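Long-range contact in regulatory protein SWI6 (Saccharomyces cerevisiae, PDB 1SW6), which acts with SWI4 or MBP1 in the complexes SBF and MBF that drive cell-cycle-dependent transcription, here represented by its ankyrin-repeat domain: residues N177-D188 with Y223-K234. Residues are numbered along the deposited sequence; the frame is centred on the assembly and turned at random.
Sequences NYDSGTFEALLD and YYLDILMGWIVK
Phe183 meets Tyr224 where helices of two successive ankyrin repeats pack, a worked example of repeat-to-repeat stacking in SWI6: helix 183-190 of the second repeat runs beside helix 218-234 of the third, their local axes 46° apart. The Phe183 ring is a knob among Tyr223, Tyr224, Ile227 and Leu228. Tyr224 turns an edge onto its face, CD2 lying 3.6 Å from Phe183 CG, while Ile227 brings CB to the ring's edge, in its plane. Beyond Phe183, the Tyr224 hydroxyl takes a weak bond from Tyr178 N and hydrogen-bonds to Ser174 O. Tyr178 sets CD1 over one face of Tyr223, whose other face carries its own helix neighbour Ile227. Toward the C-terminal end, Leu187 lays CB over the pyrrole face of Trp231 in a CH-pi contact, 3.6 Å from the ring centroid. Trp231 NE1 meets Asp188 OD1 at 2.8 Å, nearly straight and within the indole plane; the same oxygen forms a salt bridge with Arg238. An alanine in place of Trp231 would probably leave Leu187 without this platform and Asp188 without its indole donor. Glu184, with CG held anti to the backbone N (chi1 -177°), offers the syn side of OE2 to Lys234 NZ in a 2.8 Å salt bridge, 19° out of the carboxylate plane.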
# COMPACT_ATOMS: atom_id res chain seq x y z
N ASN A 177 3.08 -11.36 -7.80
CA ASN A 177 3.14 -12.81 -7.95
C ASN A 177 3.30 -13.27 -9.39
O ASN A 177 3.80 -14.35 -9.66
CB ASN A 177 1.92 -13.44 -7.28
CG ASN A 177 2.10 -13.57 -5.77
OD1 ASN A 177 2.69 -14.53 -5.31
ND2 ASN A 177 1.63 -12.59 -5.02
N TYR A 178 2.88 -12.42 -10.33
CA TYR A 178 3.04 -12.74 -11.75
C TYR A 178 4.51 -12.47 -12.13
O TYR A 178 5.19 -13.32 -12.68
CB TYR A 178 2.09 -11.86 -12.57
CG TYR A 178 2.39 -11.78 -14.05
CD1 TYR A 178 2.38 -12.92 -14.85
CD2 TYR A 178 2.65 -10.56 -14.65
CE1 TYR A 178 2.61 -12.83 -16.22
CE2 TYR A 178 2.88 -10.47 -16.02
CZ TYR A 178 2.86 -11.60 -16.80
OH TYR A 178 3.11 -11.49 -18.14
N ASP A 179 5.00 -11.28 -11.80
CA ASP A 179 6.38 -10.93 -12.11
C ASP A 179 7.35 -11.93 -11.51
O ASP A 179 8.35 -12.28 -12.13
CB ASP A 179 6.71 -9.53 -11.58
CG ASP A 179 6.02 -8.43 -12.37
OD1 ASP A 179 5.35 -8.74 -13.37
OD2 ASP A 179 6.15 -7.25 -11.99
N SER A 180 7.04 -12.39 -10.30
CA SER A 180 7.91 -13.34 -9.61
C SER A 180 7.62 -14.80 -9.95
O SER A 180 8.37 -15.68 -9.54
CB SER A 180 7.79 -13.14 -8.09
OG SER A 180 8.04 -11.79 -7.74
N GLY A 181 6.55 -15.05 -10.70
CA GLY A 181 6.22 -16.41 -11.07
C GLY A 181 6.01 -17.34 -9.89
O GLY A 181 6.32 -18.53 -9.97
N THR A 182 5.48 -16.82 -8.79
CA THR A 182 5.24 -17.63 -7.60
C THR A 182 3.78 -18.01 -7.40
O THR A 182 3.47 -18.80 -6.52
CB THR A 182 5.69 -16.89 -6.31
OG1 THR A 182 5.18 -15.55 -6.33
CG2 THR A 182 7.22 -16.85 -6.21
N PHE A 183 2.89 -17.46 -8.22
CA PHE A 183 1.46 -17.73 -8.06
C PHE A 183 1.03 -19.19 -8.00
O PHE A 183 0.30 -19.58 -7.08
CB PHE A 183 0.64 -17.02 -9.14
CG PHE A 183 -0.83 -16.97 -8.84
CD1 PHE A 183 -1.30 -16.32 -7.69
CD2 PHE A 183 -1.75 -17.55 -9.70
CE1 PHE A 183 -2.67 -16.26 -7.41
CE2 PHE A 183 -3.12 -17.50 -9.42
CZ PHE A 183 -3.58 -16.85 -8.27
N GLU A 184 1.45 -20.00 -8.96
CA GLU A 184 1.04 -21.39 -8.96
C GLU A 184 1.51 -22.13 -7.72
O GLU A 184 0.76 -22.92 -7.15
CB GLU A 184 1.52 -22.12 -10.23
CG GLU A 184 1.03 -23.57 -10.31
CD GLU A 184 0.95 -24.10 -11.74
OE1 GLU A 184 1.58 -23.50 -12.64
OE2 GLU A 184 0.27 -25.12 -11.97
N ALA A 185 2.74 -21.86 -7.29
CA ALA A 185 3.26 -22.51 -6.09
C ALA A 185 2.51 -21.97 -4.87
O ALA A 185 2.27 -22.70 -3.90
CB ALA A 185 4.77 -22.23 -5.94
N LEU A 186 2.13 -20.70 -4.92
CA LEU A 186 1.38 -20.09 -3.81
C LEU A 186 0.03 -20.78 -3.55
O LEU A 186 -0.42 -20.89 -2.41
CB LEU A 186 1.12 -18.61 -4.11
CG LEU A 186 0.46 -17.79 -3.00
CD1 LEU A 186 1.42 -17.64 -1.82
CD2 LEU A 186 0.09 -16.41 -3.55
N LEU A 187 -0.62 -21.25 -4.60
CA LEU A 187 -1.90 -21.91 -4.45
C LEU A 187 -1.79 -23.18 -3.60
O LEU A 187 -2.74 -23.55 -2.92
CB LEU A 187 -2.50 -22.21 -5.82
CG LEU A 187 -2.92 -20.95 -6.60
CD1 LEU A 187 -3.43 -21.31 -7.99
CD2 LEU A 187 -4.00 -20.21 -5.81
N ASP A 188 -0.64 -23.86 -3.63
CA ASP A 188 -0.50 -25.07 -2.82
C ASP A 188 -0.66 -24.77 -1.34
O ASP A 188 -1.13 -25.63 -0.57
CB ASP A 188 0.85 -25.76 -3.05
CG ASP A 188 0.94 -26.45 -4.40
OD1 ASP A 188 -0.10 -26.57 -5.10
OD2 ASP A 188 2.06 -26.87 -4.76
N TYR A 223 -2.83 -14.10 -16.49
CA TYR A 223 -1.96 -15.13 -15.93
C TYR A 223 -2.57 -15.78 -14.70
O TYR A 223 -2.57 -17.01 -14.57
CB TYR A 223 -0.62 -14.49 -15.56
CG TYR A 223 0.35 -15.41 -14.85
CD1 TYR A 223 1.19 -16.25 -15.58
CD2 TYR A 223 0.49 -15.37 -13.46
CE1 TYR A 223 2.15 -17.03 -14.94
CE2 TYR A 223 1.44 -16.15 -12.81
CZ TYR A 223 2.28 -16.97 -13.56
OH TYR A 223 3.28 -17.68 -12.94
N TYR A 224 -3.08 -14.96 -13.78
CA TYR A 224 -3.70 -15.47 -12.56
C TYR A 224 -4.89 -16.38 -12.86
O TYR A 224 -5.02 -17.47 -12.30
CB TYR A 224 -4.13 -14.29 -11.67
CG TYR A 224 -2.97 -13.50 -11.08
CD1 TYR A 224 -3.11 -12.15 -10.79
CD2 TYR A 224 -1.74 -14.12 -10.80
CE1 TYR A 224 -2.05 -11.41 -10.23
CE2 TYR A 224 -0.67 -13.39 -10.25
CZ TYR A 224 -0.83 -12.04 -9.97
OH TYR A 224 0.21 -11.29 -9.46
N LEU A 225 -5.75 -15.92 -13.77
CA LEU A 225 -6.93 -16.69 -14.16
C LEU A 225 -6.56 -18.05 -14.74
O LEU A 225 -7.10 -19.07 -14.31
CB LEU A 225 -7.75 -15.91 -15.18
CG LEU A 225 -8.93 -16.67 -15.82
CD1 LEU A 225 -9.85 -17.20 -14.72
CD2 LEU A 225 -9.70 -15.74 -16.74
N ASP A 226 -5.64 -18.07 -15.70
CA ASP A 226 -5.25 -19.34 -16.32
C ASP A 226 -4.52 -20.27 -15.35
O ASP A 226 -4.77 -21.47 -15.35
CB ASP A 226 -4.39 -19.11 -17.57
CG ASP A 226 -5.17 -18.44 -18.69
OD1 ASP A 226 -6.41 -18.59 -18.75
OD2 ASP A 226 -4.54 -17.76 -19.53
N ILE A 227 -3.63 -19.72 -14.54
CA ILE A 227 -2.91 -20.54 -13.56
C ILE A 227 -3.90 -21.17 -12.58
O ILE A 227 -3.76 -22.33 -12.21
CB ILE A 227 -1.88 -19.72 -12.74
CG1 ILE A 227 -0.66 -19.38 -13.60
CG2 ILE A 227 -1.44 -20.50 -11.50
CD1 ILE A 227 0.04 -20.60 -14.15
N LEU A 228 -4.89 -20.40 -12.15
CA LEU A 228 -5.89 -20.91 -11.21
C LEU A 228 -6.68 -22.09 -11.81
O LEU A 228 -6.86 -23.12 -11.16
CB LEU A 228 -6.86 -19.79 -10.82
CG LEU A 228 -8.05 -20.18 -9.92
CD1 LEU A 228 -7.55 -21.02 -8.75
CD2 LEU A 228 -8.75 -18.94 -9.40
N MET A 229 -7.14 -21.94 -13.05
CA MET A 229 -7.89 -23.01 -13.70
C MET A 229 -7.00 -24.25 -13.90
O MET A 229 -7.41 -25.37 -13.60
CB MET A 229 -8.47 -22.54 -15.04
CG MET A 229 -9.54 -21.45 -14.91
SD MET A 229 -10.96 -21.97 -13.88
CE MET A 229 -11.68 -23.22 -14.98
N GLY A 230 -5.79 -24.05 -14.40
CA GLY A 230 -4.89 -25.17 -14.59
C GLY A 230 -4.59 -25.88 -13.27
O GLY A 230 -4.54 -27.12 -13.21
N TRP A 231 -4.39 -25.10 -12.21
CA TRP A 231 -4.09 -25.66 -10.88
C TRP A 231 -5.21 -26.57 -10.40
O TRP A 231 -4.95 -27.65 -9.84
CB TRP A 231 -3.89 -24.53 -9.85
CG TRP A 231 -3.48 -25.03 -8.47
CD1 TRP A 231 -2.20 -25.25 -8.02
CD2 TRP A 231 -4.35 -25.38 -7.39
NE1 TRP A 231 -2.24 -25.71 -6.72
CE2 TRP A 231 -3.54 -25.80 -6.31
CE3 TRP A 231 -5.74 -25.38 -7.22
CZ2 TRP A 231 -4.08 -26.21 -5.08
CZ3 TRP A 231 -6.28 -25.79 -6.00
CH2 TRP A 231 -5.44 -26.20 -4.95
N ILE A 232 -6.46 -26.15 -10.60
CA ILE A 232 -7.58 -26.94 -10.16
C ILE A 232 -7.59 -28.30 -10.88
O ILE A 232 -7.78 -29.32 -10.23
CB ILE A 232 -8.94 -26.20 -10.39
CG1 ILE A 232 -9.42 -25.53 -9.09
CG2 ILE A 232 -10.02 -27.18 -10.76
CD1 ILE A 232 -8.52 -24.46 -8.56
N VAL A 233 -7.37 -28.31 -12.19
CA VAL A 233 -7.39 -29.58 -12.93
C VAL A 233 -6.14 -30.43 -12.75
O VAL A 233 -6.21 -31.66 -12.78
CB VAL A 233 -7.65 -29.34 -14.45
CG1 VAL A 233 -9.04 -28.77 -14.66
CG2 VAL A 233 -6.62 -28.37 -15.03
N LYS A 234 -4.98 -29.80 -12.55
CA LYS A 234 -3.75 -30.57 -12.37
C LYS A 234 -3.56 -31.17 -10.98
O LYS A 234 -2.87 -32.18 -10.83
CB LYS A 234 -2.54 -29.71 -12.72
CG LYS A 234 -2.56 -29.17 -14.15
CD LYS A 234 -1.23 -28.57 -14.57
CE LYS A 234 -0.80 -27.41 -13.68
NZ LYS A 234 0.57 -26.91 -14.05
O HOH W 1 3.50 -19.54 -11.01
O HOH W 2 -1.78 -24.00 -13.58